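Local coordinates for protein KLLA0F20702p (Kluyveromyces lactis, PDB 5Y5A) that probably helps bring telomerase to telomeres as the Est1 subunit, through its association with the telomere-binding protein Cdc13, at residues Y96-N104 with G115-I126. Residues are numbered along the deposited sequence; the frame is centred on the assembly and turned at random.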
loop_
_atom_site.group_PDB
_atom_site.type_symbol
_atom_site.label_atom_id
_atom_site.label_comp_id
_atom_site.label_asym_id
_atom_site.label_seq_id
_atom_site.Cartn_x
_atom_site.Cartn_y
_atom_site.Cartn_z
ATOM N N TYR A 96 -18.077 -16.874 12.687
ATOM C CA TYR A 96 -19.000 -17.281 13.746
ATOM C C TYR A 96 -18.578 -16.723 15.097
ATOM O O TYR A 96 -19.417 -16.329 15.904
ATOM C CB TYR A 96 -19.102 -18.807 13.820
ATOM C CG TYR A 96 -19.987 -19.311 14.943
ATOM C CD1 TYR A 96 -21.369 -19.356 14.798
ATOM C CD2 TYR A 96 -19.441 -19.746 16.147
ATOM C CE1 TYR A 96 -22.184 -19.815 15.822
ATOM C CE2 TYR A 96 -20.247 -20.210 17.177
ATOM C CZ TYR A 96 -21.618 -20.241 17.008
ATOM O OH TYR A 96 -22.426 -20.699 18.026
ATOM N N PHE A 97 -17.273 -16.697 15.342
ATOM C CA PHE A 97 -16.737 -16.111 16.563
ATOM C C PHE A 97 -16.940 -14.596 16.596
ATOM O O PHE A 97 -17.104 -14.010 17.669
ATOM C CB PHE A 97 -15.253 -16.449 16.706
ATOM C CG PHE A 97 -15.002 -17.841 17.200
ATOM C CD1 PHE A 97 -15.166 -18.927 16.362
ATOM C CD2 PHE A 97 -14.604 -18.062 18.506
ATOM C CE1 PHE A 97 -14.942 -20.209 16.820
ATOM C CE2 PHE A 97 -14.381 -19.341 18.971
ATOM C CZ PHE A 97 -14.547 -20.416 18.126
ATOM N N GLN A 98 -16.998 -13.987 15.426
ATOM C CA GLN A 98 -17.225 -12.566 15.323
ATOM C C GLN A 98 -18.662 -12.298 15.705
ATOM O O GLN A 98 -18.934 -11.559 16.627
ATOM C CB GLN A 98 -16.957 -12.097 13.899
ATOM C CG GLN A 98 -17.038 -10.600 13.707
ATOM C CD GLN A 98 -15.962 -9.851 14.449
ATOM O OE1 GLN A 98 -14.794 -9.976 14.142
ATOM N NE2 GLN A 98 -16.360 -9.057 15.424
ATOM N N ASN A 99 -19.579 -12.913 14.984
ATOM C CA ASN A 99 -21.010 -12.775 15.257
ATOM C C ASN A 99 -21.327 -12.973 16.726
ATOM O O ASN A 99 -22.104 -12.226 17.322
ATOM C CB ASN A 99 -21.816 -13.777 14.432
ATOM C CG ASN A 99 -21.734 -13.503 12.949
ATOM O OD1 ASN A 99 -20.816 -12.827 12.482
ATOM N ND2 ASN A 99 -22.699 -14.023 12.198
ATOM N N TRP A 100 -20.710 -13.993 17.303
ATOM C CA TRP A 100 -20.923 -14.315 18.697
ATOM C C TRP A 100 -20.320 -13.242 19.601
ATOM O O TRP A 100 -20.943 -12.838 20.578
ATOM C CB TRP A 100 -20.332 -15.684 19.017
ATOM C CG TRP A 100 -21.234 -16.525 19.849
ATOM C CD1 TRP A 100 -22.045 -17.544 19.421
ATOM C CD2 TRP A 100 -21.440 -16.418 21.257
ATOM N NE1 TRP A 100 -22.730 -18.077 20.478
ATOM C CE2 TRP A 100 -22.376 -17.403 21.619
ATOM C CE3 TRP A 100 -20.916 -15.586 22.252
ATOM C CZ2 TRP A 100 -22.799 -17.575 22.926
ATOM C CZ3 TRP A 100 -21.337 -15.758 23.539
ATOM C CH2 TRP A 100 -22.266 -16.743 23.865
ATOM N N ARG A 101 -19.110 -12.784 19.283
ATOM C CA ARG A 101 -18.479 -11.716 20.058
ATOM C C ARG A 101 -19.349 -10.469 20.068
ATOM O O ARG A 101 -19.397 -9.731 21.053
ATOM C CB ARG A 101 -17.099 -11.364 19.501
ATOM C CG ARG A 101 -16.420 -10.223 20.255
ATOM C CD ARG A 101 -15.263 -9.624 19.468
ATOM N NE ARG A 101 -14.564 -8.592 20.229
ATOM C CZ ARG A 101 -14.841 -7.293 20.159
ATOM N NH1 ARG A 101 -15.809 -6.862 19.356
ATOM N NH2 ARG A 101 -14.150 -6.429 20.894
ATOM N N ASN A 102 -20.039 -10.242 18.959
ATOM C CA ASN A 102 -20.924 -9.099 18.849
ATOM C C ASN A 102 -22.243 -9.315 19.590
ATOM O O ASN A 102 -23.045 -8.392 19.713
ATOM C CB ASN A 102 -21.173 -8.778 17.380
ATOM C CG ASN A 102 -19.889 -8.476 16.633
ATOM O OD1 ASN A 102 -18.901 -8.031 17.223
ATOM N ND2 ASN A 102 -19.895 -8.720 15.331
ATOM N N ARG A 103 -22.466 -10.531 20.086
ATOM C CA ARG A 103 -23.571 -10.778 21.012
ATOM C C ARG A 103 -23.201 -10.235 22.384
ATOM O O ARG A 103 -24.061 -9.818 23.156
ATOM C CB ARG A 103 -23.901 -12.268 21.127
ATOM C CG ARG A 103 -25.073 -12.750 20.292
ATOM C CD ARG A 103 -25.838 -13.825 21.057
ATOM N NE ARG A 103 -26.922 -14.419 20.280
ATOM C CZ ARG A 103 -27.770 -15.323 20.761
ATOM N NH1 ARG A 103 -28.728 -15.816 19.990
ATOM N NH2 ARG A 103 -27.656 -15.736 22.016
ATOM N N ASN A 104 -21.903 -10.254 22.673
ATOM C CA ASN A 104 -21.369 -9.791 23.947
ATOM C C ASN A 104 -21.451 -8.272 24.098
ATOM O O ASN A 104 -21.884 -7.767 25.135
ATOM C CB ASN A 104 -19.917 -10.258 24.092
ATOM C CG ASN A 104 -19.387 -10.120 25.508
ATOM O OD1 ASN A 104 -19.775 -9.221 26.254
ATOM N ND2 ASN A 104 -18.482 -11.018 25.881
ATOM N N GLY A 115 -19.729 -14.559 28.833
ATOM C CA GLY A 115 -19.591 -14.776 27.412
ATOM C C GLY A 115 -18.176 -14.683 26.864
ATOM O O GLY A 115 -17.740 -15.546 26.098
ATOM N N HIS A 116 -17.467 -13.631 27.262
ATOM C CA HIS A 116 -16.114 -13.348 26.787
ATOM C C HIS A 116 -15.178 -14.535 26.999
ATOM O O HIS A 116 -14.697 -15.130 26.035
ATOM C CB HIS A 116 -15.557 -12.129 27.523
ATOM C CG HIS A 116 -14.200 -11.706 27.056
ATOM N ND1 HIS A 116 -14.004 -10.974 25.903
ATOM C CD2 HIS A 116 -12.970 -11.904 27.587
ATOM C CE1 HIS A 116 -12.714 -10.741 25.745
ATOM N NE2 HIS A 116 -12.064 -11.294 26.754
ATOM N N ARG A 117 -14.942 -14.884 28.259
ATOM C CA ARG A 117 -13.972 -15.920 28.605
ATOM C C ARG A 117 -14.370 -17.316 28.129
ATOM O O ARG A 117 -13.506 -18.150 27.864
ATOM C CB ARG A 117 -13.747 -15.940 30.118
ATOM C CG ARG A 117 -13.099 -14.677 30.659
ATOM C CD ARG A 117 -12.916 -14.749 32.167
ATOM N NE ARG A 117 -12.279 -13.548 32.701
ATOM C CZ ARG A 117 -12.035 -13.338 33.992
ATOM N NH1 ARG A 117 -12.375 -14.251 34.894
ATOM N NH2 ARG A 117 -11.449 -12.213 34.382
ATOM N N GLN A 118 -15.668 -17.576 28.024
ATOM C CA GLN A 118 -16.128 -18.896 27.611
ATOM C C GLN A 118 -15.821 -19.160 26.142
ATOM O O GLN A 118 -15.269 -20.203 25.789
ATOM C CB GLN A 118 -17.626 -19.054 27.864
ATOM C CG GLN A 118 -18.157 -20.431 27.511
ATOM C CD GLN A 118 -19.593 -20.626 27.946
ATOM O OE1 GLN A 118 -20.246 -19.687 28.401
ATOM N NE2 GLN A 118 -20.091 -21.852 27.814
ATOM N N LEU A 119 -16.178 -18.212 25.282
ATOM C CA LEU A 119 -15.944 -18.383 23.857
ATOM C C LEU A 119 -14.483 -18.095 23.512
ATOM O O LEU A 119 -13.980 -18.545 22.490
ATOM C CB LEU A 119 -16.877 -17.492 23.041
ATOM C CG LEU A 119 -16.648 -17.556 21.528
ATOM C CD1 LEU A 119 -16.921 -18.958 20.979
ATOM C CD2 LEU A 119 -17.472 -16.492 20.805
ATOM N N ASN A 120 -13.798 -17.356 24.375
ATOM C CA ASN A 120 -12.352 -17.236 24.261
ATOM C C ASN A 120 -11.656 -18.533 24.661
ATOM O O ASN A 120 -10.509 -18.771 24.295
ATOM C CB ASN A 120 -11.830 -16.082 25.115
ATOM C CG ASN A 120 -11.660 -14.808 24.322
ATOM O OD1 ASN A 120 -11.532 -14.844 23.101
ATOM N ND2 ASN A 120 -11.650 -13.676 25.010
ATOM N N SER A 121 -12.353 -19.374 25.417
ATOM C CA SER A 121 -11.775 -20.640 25.839
ATOM C C SER A 121 -11.830 -21.668 24.717
ATOM O O SER A 121 -10.841 -22.351 24.451
ATOM C CB SER A 121 -12.485 -21.179 27.077
ATOM O OG SER A 121 -11.948 -22.439 27.435
ATOM N N ILE A 122 -12.982 -21.777 24.060
ATOM C CA ILE A 122 -13.126 -22.694 22.934
ATOM C C ILE A 122 -12.285 -22.222 21.743
ATOM O O ILE A 122 -11.822 -23.034 20.938
ATOM C CB ILE A 122 -14.611 -22.851 22.509
ATOM C CG1 ILE A 122 -15.430 -23.537 23.608
ATOM C CG2 ILE A 122 -14.727 -23.618 21.211
ATOM C CD1 ILE A 122 -16.934 -23.491 23.381
ATOM N N LEU A 123 -12.071 -20.913 21.643
ATOM C CA LEU A 123 -11.261 -20.365 20.563
ATOM C C LEU A 123 -9.817 -20.823 20.687
ATOM O O LEU A 123 -9.173 -21.173 19.696
ATOM C CB LEU A 123 -11.315 -18.837 20.555
ATOM C CG LEU A 123 -10.321 -18.189 19.587
ATOM C CD1 LEU A 123 -10.672 -18.542 18.150
ATOM C CD2 LEU A 123 -10.254 -16.682 19.776
ATOM N N GLN A 124 -9.316 -20.826 21.916
ATOM C CA GLN A 124 -7.930 -21.182 22.168
ATOM C C GLN A 124 -7.720 -22.686 22.046
ATOM O O GLN A 124 -6.587 -23.161 22.059
ATOM C CB GLN A 124 -7.498 -20.685 23.547
ATOM C CG GLN A 124 -7.404 -19.167 23.638
ATOM C CD GLN A 124 -7.217 -18.663 25.059
ATOM O OE1 GLN A 124 -7.458 -19.386 26.031
ATOM N NE2 GLN A 124 -6.784 -17.411 25.186
ATOM N N LYS A 125 -8.817 -23.429 21.922
ATOM C CA LYS A 125 -8.746 -24.855 21.623
ATOM C C LYS A 125 -8.496 -25.075 20.133
ATOM O O LYS A 125 -7.883 -26.066 19.734
ATOM C CB LYS A 125 -10.036 -25.571 22.034
ATOM C CG LYS A 125 -10.372 -25.511 23.514
ATOM C CD LYS A 125 -11.607 -26.354 23.820
ATOM C CE LYS A 125 -12.011 -26.256 25.279
ATOM N NZ LYS A 125 -13.206 -27.096 25.559
ATOM N N ILE A 126 -8.970 -24.137 19.319
ATOM C CA ILE A 126 -8.986 -24.294 17.870
ATOM C C ILE A 126 -7.850 -23.551 17.174
ATOM O O ILE A 126 -7.247 -24.065 16.230
ATOM C CB ILE A 126 -10.324 -23.798 17.282
ATOM C CG1 ILE A 126 -11.479 -24.688 17.748
ATOM C CG2 ILE A 126 -10.264 -23.754 15.770
ATOM C CD1 ILE A 126 -12.854 -24.132 17.439
#
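Leu119 reaches Phe97 with one methyl and Trp100 with the other, and following it outward from its backbone shows how one branched side chain can fill the seam between two helices. Its CB points toward the facing helix, and CG, placed anti to the backbone N (chi1 177°), already lies 3.7 Å from Phe97 CD2. There the chain forks. CD1 runs on obliquely to the ring of Phe97, 3.3 Å from CE2, a tight contact. CD2 turns the other way, 3.5 Å from Trp100 CB, and slants against the inner part of the indole near CE3.

The two segments belong to helices 78-105 and 113-144, successive in sequence; segments 96-104 and 115-126 run nearly antiparallel (165°), their axes 10.0 Å apart at closest approach: a helical hairpin within the Est1 family region, which belongs to the TPR clan. A face of this hairpin meets helix 179-206, whose Met205 touches both Phe97 and Leu123.

One helical turn beyond Leu119, Leu123 lays CD1 over a face of the Phe97 ring, a CH-pi contact 4.2 Å from the centroid and 23° off the normal. Ile122 CG2 comes to the ring's edge, close to its plane, while Ile126 CD1 approaches CZ obliquely, so the rim and one face of the buried phenyl group meet aliphatic carbons of the facing helix.

Toward the connecting loop the helices draw closer and side chains of 96-104 meet the backbone of the facing helix. Gly115 brings its CA to the edge of the Trp100 indole, and Asn104 extends ND2 to 3.1 Å from His116 N. Both atoms are donors, so no hydrogen bond joins them; Asn104 OD1 instead accepts a weak one from Asn112 N within the connection.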